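Local coordinates for 16S rRNA methylase (Uncultured bacterium, PDB 7JLZ), which probably transfers a methyl group to an adenine of 16S rRNA in the 30S ribosomal subunit, a modification linked to aminoglycoside resistance, at residues K26-L31 with T49-I54; G92-L97 with S122-S127. All coordinates share one frame; numbering follows the deposited sequence. Where two conformers were deposited one is given.

The two contacts share one sheet, in which strand 26-31 runs between strand 49-55 of contact 1 and strand 94-100 of contact 2. Their centres lie about 10 Å apart, and they meet directly: Asp95 OD2 is 2.8 Å from Val27 N and Lys96 O is 2.9 Å from Val29 N, both probable hydrogen bonds. Contact 1 is the buried parallel pair, whereas contact 2 joins the beginning of strand 94-100 to a helix end and is partly exposed. In class I methyltransferases S-adenosylmethionine binds at the carboxyl ends of the first two strands, so Leu31 and Ile54 probably lead into that pocket; contact 2 sits at the amino-terminal end of strand 94-100.

Contact 1: K26-L31 with T49-I54; sequences KVEVDL and TLFIGI
Leu50 O is held twice: Glu28 N donates to it at 2.7 Å, almost straight (172°) and nearly along the C=O axis, and Val27 CA adds a CA-H...O contact. The same ladder repeats along the parallel pair, Ile52 N giving to Glu28 O and Asp30 N to Ile52 O, before it weakens at Ile54 N to Asp30 O (3.3 Å). On one face beta-branched residues suit the strands: Val27 CG1 meets Ile52 CD1, and Val29 CG1 touches Ile54 CD1 at 3.7 Å. The other face is acidic and aromatic. Asp30 OD2, buried without a polar partner, lies 3.6 Å from Phe51 CD2 at the ring edge, the carboxylate nearly coplanar with the ring (16°). Thr49 CG2 covers part of one ring face. Glu28, CG anti to the backbone N, sends OE1 to 3.3 Å from Phe51 CE2. Its OE2 lies 2.6 Å from Asp30 OD1, suggesting that one of these acids keeps a proton. This strand pair belongs to a beta-alpha-beta unit: helix 37-45 covers the acidic face through Tyr38 and Asn42, helix 14-21 packs on Val27 and Leu50, and strand 94-100 flanks strand 26-31.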
ATOM      1  N   LYS A  26      -5.443   7.359  13.598  1.00 36.01           N
ATOM      2  CA  LYS A  26      -4.962   7.263  12.226  1.00 36.33           C
ATOM      3  C   LYS A  26      -5.260   5.876  11.687  1.00 32.46           C
ATOM      4  O   LYS A  26      -5.107   4.879  12.401  1.00 33.25           O
ATOM      5  CB  LYS A  26      -3.447   7.482  12.102  1.00 36.09           C
ATOM      6  CG  LYS A  26      -2.882   8.808  12.561  1.00 48.43           C
ATOM      7  CD  LYS A  26      -1.359   8.770  12.332  1.00 56.10           C
ATOM      8  CE  LYS A  26      -0.658  10.071  12.712  1.00 62.80           C
ATOM      9  NZ  LYS A  26      -0.523  10.242  14.185  1.00 66.16           N
ATOM     10  N   VAL A  27      -5.641   5.814  10.413  1.00 27.52           N
ATOM     11  CA  VAL A  27      -5.831   4.562   9.692  1.00 30.08           C
ATOM     12  C   VAL A  27      -4.921   4.586   8.474  1.00 27.88           C
ATOM     13  O   VAL A  27      -4.841   5.602   7.772  1.00 27.84           O
ATOM     14  CB  VAL A  27      -7.300   4.358   9.281  1.00 30.15           C
ATOM     15  CG1 VAL A  27      -7.457   3.110   8.418  1.00 25.44           C
ATOM     16  CG2 VAL A  27      -8.190   4.283  10.515  1.00 30.61           C
ATOM     17  N   GLU A  28      -4.207   3.484   8.250  1.00 24.49           N
ATOM     18  CA  GLU A  28      -3.347   3.333   7.089  1.00 25.14           C
ATOM     19  C   GLU A  28      -3.737   2.072   6.331  1.00 29.23           C
ATOM     20  O   GLU A  28      -3.905   1.005   6.931  1.00 26.54           O
ATOM     21  CB  GLU A  28      -1.866   3.271   7.491  1.00 24.46           C
ATOM     22  CG  GLU A  28      -0.961   2.993   6.286  1.00 25.69           C
ATOM     23  CD  GLU A  28       0.511   3.177   6.598  1.00 28.08           C
ATOM     24  OE1 GLU A  28       0.838   4.031   7.443  1.00 32.28           O
ATOM     25  OE2 GLU A  28       1.337   2.452   5.984  1.00 33.72           O
ATOM     26  N   VAL A  29      -3.896   2.195   5.017  1.00 25.83           N
ATOM     27  CA  VAL A  29      -4.179   1.061   4.144  1.00 22.81           C
ATOM     28  C   VAL A  29      -2.917   0.762   3.349  1.00 24.75           C
ATOM     29  O   VAL A  29      -2.326   1.676   2.763  1.00 25.97           O
ATOM     30  CB  VAL A  29      -5.367   1.353   3.210  1.00 22.67           C
ATOM     31  CG1 VAL A  29      -5.508   0.264   2.158  1.00 26.42           C
ATOM     32  CG2 VAL A  29      -6.655   1.531   4.052  1.00 22.16           C
ATOM     33  N   ASP A  30      -2.530  -0.513   3.302  1.00 20.60           N
ATOM     34  CA  ASP A  30      -1.260  -0.950   2.716  1.00 23.81           C
ATOM     35  C   ASP A  30      -1.525  -1.952   1.599  1.00 26.23           C
ATOM     36  O   ASP A  30      -2.052  -3.041   1.851  1.00 24.43           O
ATOM     37  CB  ASP A  30      -0.372  -1.577   3.791  1.00 25.98           C
ATOM     38  CG  ASP A  30       0.028  -0.584   4.836  1.00 27.96           C
ATOM     39  OD1 ASP A  30       0.504   0.495   4.442  1.00 27.98           O
ATOM     40  OD2 ASP A  30      -0.157  -0.851   6.039  1.00 31.67           O
ATOM     41  N   LEU A  31      -1.140  -1.598   0.374  1.00 22.78           N
ATOM     42  CA  LEU A  31      -1.349  -2.437  -0.795  1.00 20.00           C
ATOM     43  C   LEU A  31      -0.009  -2.888  -1.338  1.00 23.75           C
ATOM     44  O   LEU A  31       0.957  -2.120  -1.322  1.00 25.38           O
ATOM     45  CB  LEU A  31      -2.086  -1.679  -1.902  1.00 24.47           C
ATOM     46  CG  LEU A  31      -3.332  -0.918  -1.484  1.00 23.67           C
ATOM     47  CD1 LEU A  31      -3.935  -0.248  -2.709  1.00 21.70           C
ATOM     48  CD2 LEU A  31      -4.298  -1.900  -0.843  1.00 23.72           C
ATOM     49  N   THR A  49      -1.978   3.617  15.408  1.00 39.42           N
ATOM     50  CA  THR A  49      -2.443   3.600  14.029  1.00 38.53           C
ATOM     51  C   THR A  49      -2.979   2.216  13.685  1.00 36.27           C
ATOM     52  O   THR A  49      -2.385   1.200  14.058  1.00 36.41           O
ATOM     53  CB  THR A  49      -1.301   3.985  13.075  1.00 35.75           C
ATOM     54  OG1 THR A  49      -0.878   5.331  13.354  1.00 37.03           O
ATOM     55  CG2 THR A  49      -1.740   3.882  11.632  1.00 32.89           C
ATOM     56  N   LEU A  50      -4.108   2.171  12.982  1.00 31.39           N
ATOM     57  CA  LEU A  50      -4.628   0.912  12.459  1.00 31.77           C
ATOM     58  C   LEU A  50      -4.052   0.682  11.066  1.00 28.66           C
ATOM     59  O   LEU A  50      -4.197   1.534  10.181  1.00 30.26           O
ATOM     60  CB  LEU A  50      -6.157   0.933  12.419  1.00 26.65           C
ATOM     61  CG  LEU A  50      -6.845  -0.305  11.830  1.00 28.10           C
ATOM     62  CD1 LEU A  50      -6.599  -1.541  12.676  1.00 28.87           C
ATOM     63  CD2 LEU A  50      -8.353  -0.034  11.687  1.00 31.69           C
ATOM     64  N   PHE A  51      -3.406  -0.461  10.864  1.00 24.42           N
ATOM     65  CA  PHE A  51      -2.836  -0.807   9.568  1.00 22.27           C
ATOM     66  C   PHE A  51      -3.657  -1.914   8.922  1.00 25.91           C
ATOM     67  O   PHE A  51      -3.895  -2.959   9.539  1.00 26.20           O
ATOM     68  CB  PHE A  51      -1.370  -1.244   9.708  1.00 25.56           C
ATOM     69  CG  PHE A  51      -0.464  -0.145  10.207  1.00 27.21           C
ATOM     70  CD1 PHE A  51      -0.323   0.087  11.565  1.00 24.97           C
ATOM     71  CD2 PHE A  51       0.227   0.670   9.316  1.00 27.49           C
ATOM     72  CE1 PHE A  51       0.490   1.105  12.035  1.00 29.00           C
ATOM     73  CE2 PHE A  51       1.056   1.694   9.789  1.00 26.84           C
ATOM     74  CZ  PHE A  51       1.179   1.909  11.148  1.00 29.27           C
ATOM     75  N   ILE A  52      -4.048  -1.701   7.668  1.00 23.12           N
ATOM     76  CA  ILE A  52      -4.919  -2.615   6.944  1.00 22.30           C
ATOM     77  C   ILE A  52      -4.208  -3.065   5.679  1.00 23.68           C
ATOM     78  O   ILE A  52      -3.978  -2.251   4.780  1.00 27.36           O
ATOM     79  CB  ILE A  52      -6.253  -1.949   6.580  1.00 22.23           C
ATOM     80  CG1 ILE A  52      -6.887  -1.366   7.842  1.00 23.52           C
ATOM     81  CG2 ILE A  52      -7.143  -2.948   5.865  1.00 22.84           C
ATOM     82  CD1 ILE A  52      -8.232  -0.651   7.597  1.00 29.10           C
ATOM     83  N   GLY A  53      -3.904  -4.357   5.582  1.00 21.86           N
ATOM     84  CA  GLY A  53      -3.364  -4.928   4.354  1.00 23.14           C
ATOM     85  C   GLY A  53      -4.471  -5.542   3.514  1.00 24.55           C
ATOM     86  O   GLY A  53      -5.361  -6.208   4.042  1.00 26.13           O
ATOM     87  N   ILE A  54      -4.403  -5.332   2.194  1.00 24.16           N
ATOM     88  CA  ILE A  54      -5.395  -5.871   1.261  1.00 21.59           C
ATOM     89  C   ILE A  54      -4.684  -6.610   0.134  1.00 25.71           C
ATOM     90  O   ILE A  54      -3.898  -6.006  -0.606  1.00 27.91           O
ATOM     91  CB  ILE A  54      -6.288  -4.761   0.681  1.00 22.98           C
ATOM     92  CG1 ILE A  54      -6.839  -3.891   1.817  1.00 22.65           C
ATOM     93  CG2 ILE A  54      -7.436  -5.369  -0.132  1.00 25.07           C
ATOM     94  CD1 ILE A  54      -7.638  -2.675   1.313  1.00 28.58           C
TER

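Contact 2: G92-L97 with S122-S127; sequences GTADKL and SNILKS
A single parallel bridge, Ala94 with Leu125, docks the end of helix 120-124 beside the start of strand 94-100 in this Rossmann-like methyltransferase fold. Ala94 spends both backbone groups on it. Its N donates to Ile124 O at 3.2 Å, and its O receives Lys126 N at 2.9 Å along an almost straight N-H (176°), although the donor stands above the carbonyl plane. One residue earlier along the helix, Asn123 O takes Gly92 N at 2.8 Å in a bent bond (134°). Glycine suits this corner because its phi is positive, at 75°. The small Ala94 allows close approach, its CB resting 3.8 Å from Ile124 CG2. Leu97, with CG anti to the backbone N, crosses Ile124 at about a right angle, while its CB packs 3.8 Å from Leu125 CD2; branched apolar residues fill this inner side. Outside, Lys126 runs extended past Gly92 O and Thr93 O, its methylenes lying alongside Asp95. The resulting salt bridge is long, 3.6 Å from NZ to Asp95 OD1, and a water completes it by accepting from Lys126 NZ at 2.5 Å and donating to Asp95 OD2 at 2.8 Å. That same OD2 also accepts Val27 N, so the carboxylate ties the exposed lysine to the neighbouring strand. Lys211 NZ bonds Ser122 O and Leu125 O where the helix ends, and Phe86 and Leu91 touch Ile124. In the sheet, strand 94-100 lies between strand 26-31 and strand 129-135, whose Ile130 bonds the backbones of Asp95 and Leu97.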
ATOM      1  N   GLY A  92     -12.747   5.899   1.477  1.00 26.45           N
ATOM      2  CA  GLY A  92     -12.836   7.086   2.299  1.00 29.59           C
ATOM      3  C   GLY A  92     -12.347   6.936   3.722  1.00 33.57           C
ATOM      4  O   GLY A  92     -12.640   7.806   4.550  1.00 34.08           O
ATOM      5  N   THR A  93     -11.593   5.877   4.034  1.00 30.95           N
ATOM      6  CA  THR A  93     -11.227   5.575   5.417  1.00 31.89           C
ATOM      7  C   THR A  93      -9.773   5.859   5.774  1.00 31.81           C
ATOM      8  O   THR A  93      -9.455   5.904   6.966  1.00 33.96           O
ATOM      9  CB  THR A  93     -11.508   4.097   5.761  1.00 31.61           C
ATOM     10  OG1 THR A  93     -10.639   3.240   5.008  1.00 30.50           O
ATOM     11  CG2 THR A  93     -12.967   3.728   5.483  1.00 33.83           C
ATOM     12  N   ALA A  94      -8.885   6.031   4.799  1.00 26.86           N
ATOM     13  CA  ALA A  94      -7.448   6.005   5.052  1.00 27.29           C
ATOM     14  C   ALA A  94      -6.879   7.407   5.233  1.00 27.79           C
ATOM     15  O   ALA A  94      -7.034   8.264   4.360  1.00 29.64           O
ATOM     16  CB  ALA A  94      -6.710   5.308   3.912  1.00 28.75           C
ATOM     17  N   ASP A  95      -6.188   7.618   6.355  1.00 28.83           N
ATOM     18  CA  ASP A  95      -5.352   8.805   6.499  1.00 29.10           C
ATOM     19  C   ASP A  95      -4.073   8.676   5.682  1.00 29.95           C
ATOM     20  O   ASP A  95      -3.500   9.687   5.249  1.00 32.39           O
ATOM     21  CB  ASP A  95      -5.018   9.031   7.973  1.00 33.27           C
ATOM     22  CG  ASP A  95      -6.256   9.246   8.823  1.00 35.33           C
ATOM     23  OD1 ASP A  95      -6.902  10.312   8.678  1.00 39.81           O
ATOM     24  OD2 ASP A  95      -6.595   8.340   9.615  1.00 38.53           O
ATOM     25  N   LYS A  96      -3.609   7.449   5.474  1.00 28.59           N
ATOM     26  CA  LYS A  96      -2.446   7.196   4.639  1.00 28.75           C
ATOM     27  C   LYS A  96      -2.677   5.928   3.838  1.00 26.80           C
ATOM     28  O   LYS A  96      -3.201   4.944   4.362  1.00 27.96           O
ATOM     29  CB  LYS A  96      -1.160   7.063   5.455  1.00 28.86           C
ATOM     30  CG  LYS A  96       0.071   6.912   4.554  1.00 35.14           C
ATOM     31  CD  LYS A  96       1.357   6.666   5.309  1.00 41.23           C
ATOM     32  CE  LYS A  96       2.527   6.616   4.330  1.00 39.36           C
ATOM     33  NZ  LYS A  96       3.823   6.345   5.008  1.00 41.91           N
ATOM     34  N   LEU A  97      -2.273   5.967   2.569  1.00 25.55           N
ATOM     35  CA  LEU A  97      -2.345   4.838   1.653  1.00 24.13           C
ATOM     36  C   LEU A  97      -0.936   4.590   1.146  1.00 27.36           C
ATOM     37  O   LEU A  97      -0.341   5.472   0.522  1.00 28.16           O
ATOM     38  CB  LEU A  97      -3.287   5.132   0.482  1.00 25.43           C
ATOM     39  CG  LEU A  97      -3.350   4.091  -0.629  1.00 26.15           C
ATOM     40  CD1 LEU A  97      -3.828   2.745  -0.105  1.00 26.06           C
ATOM     41  CD2 LEU A  97      -4.279   4.601  -1.741  1.00 26.47           C
ATOM     42  N   SER A 122      -7.435   7.865  -4.979  1.00 34.90           N
ATOM     43  CA  SER A 122      -7.994   9.032  -4.311  0.58 38.19           C
ATOM     44  C   SER A 122      -9.226   8.668  -3.493  1.00 35.61           C
ATOM     45  O   SER A 122      -9.493   9.297  -2.469  1.00 45.26           O
ATOM     46  CB  SER A 122      -8.326  10.114  -5.336  0.58 41.01           C
ATOM     47  OG  SER A 122      -8.074  11.399  -4.797  0.58 42.01           O
ATOM     48  N   ASN A 123      -9.979   7.651  -3.917  1.00 33.77           N
ATOM     49  CA  ASN A 123     -11.213   7.319  -3.213  1.00 32.87           C
ATOM     50  C   ASN A 123     -10.980   6.485  -1.958  1.00 31.99           C
ATOM     51  O   ASN A 123     -11.853   6.451  -1.090  1.00 32.75           O
ATOM     52  CB  ASN A 123     -12.190   6.614  -4.158  1.00 32.10           C
ATOM     53  CG  ASN A 123     -12.883   7.596  -5.100  1.00 43.03           C
ATOM     54  OD1 ASN A 123     -12.485   8.756  -5.202  1.00 47.28           O
ATOM     55  ND2 ASN A 123     -13.919   7.142  -5.774  1.00 48.62           N
ATOM     56  N   ILE A 124      -9.833   5.811  -1.832  1.00 26.66           N
ATOM     57  CA  ILE A 124      -9.504   5.217  -0.545  1.00 23.13           C
ATOM     58  C   ILE A 124      -9.171   6.302   0.479  1.00 27.00           C
ATOM     59  O   ILE A 124      -9.485   6.170   1.670  1.00 27.78           O
ATOM     60  CB  ILE A 124      -8.334   4.225  -0.726  1.00 24.86           C
ATOM     61  CG1 ILE A 124      -8.782   3.005  -1.539  1.00 25.33           C
ATOM     62  CG2 ILE A 124      -7.745   3.793   0.636  1.00 28.86           C
ATOM     63  CD1 ILE A 124      -7.597   2.112  -1.996  1.00 27.14           C
ATOM     64  N   LEU A 125      -8.559   7.395   0.034  1.00 28.33           N
ATOM     65  CA  LEU A 125      -8.002   8.393   0.937  1.00 29.95           C
ATOM     66  C   LEU A 125      -9.069   9.334   1.477  1.00 33.17           C
ATOM     67  O   LEU A 125      -9.995   9.717   0.760  1.00 36.45           O
ATOM     68  CB  LEU A 125      -6.941   9.222   0.214  1.00 35.14           C
ATOM     69  CG  LEU A 125      -5.595   8.545   0.033  1.00 34.28           C
ATOM     70  CD1 LEU A 125      -4.734   9.352  -0.922  1.00 37.39           C
ATOM     71  CD2 LEU A 125      -4.945   8.439   1.393  1.00 35.49           C
ATOM     72  N   LYS A 126      -8.904   9.738   2.738  1.00 34.56           N
ATOM     73  CA  LYS A 126      -9.619  10.895   3.257  1.00 33.71           C
ATOM     74  C   LYS A 126      -9.105  12.154   2.568  1.00 31.87           C
ATOM     75  O   LYS A 126      -8.008  12.163   1.992  1.00 35.74           O
ATOM     76  CB  LYS A 126      -9.423  11.021   4.766  1.00 35.29           C
ATOM     77  CG  LYS A 126      -9.912   9.854   5.591  1.00 38.84           C
ATOM     78  CD  LYS A 126      -9.780  10.199   7.055  1.00 47.34           C
ATOM     79  CE  LYS A 126     -10.469   9.196   7.942  1.00 53.61           C
ATOM     80  NZ  LYS A 126     -10.377   9.617   9.366  1.00 57.99           N
ATOM     81  N   SER A 127      -9.878  13.243   2.676  1.00 41.63           N
ATOM     82  CA  SER A 127      -9.577  14.445   1.899  1.00 38.75           C
ATOM     83  C   SER A 127      -8.152  14.934   2.137  1.00 43.72           C
ATOM     84  O   SER A 127      -7.438  15.285   1.188  1.00 44.82           O
ATOM     85  CB  SER A 127     -10.597  15.542   2.211  1.00 48.04           C
ATOM     86  OG  SER A 127     -10.612  15.854   3.591  1.00 55.67           O
TER
HETATM   87  O   HOH W   1      -9.138   7.951  10.786  1.00 46.08           O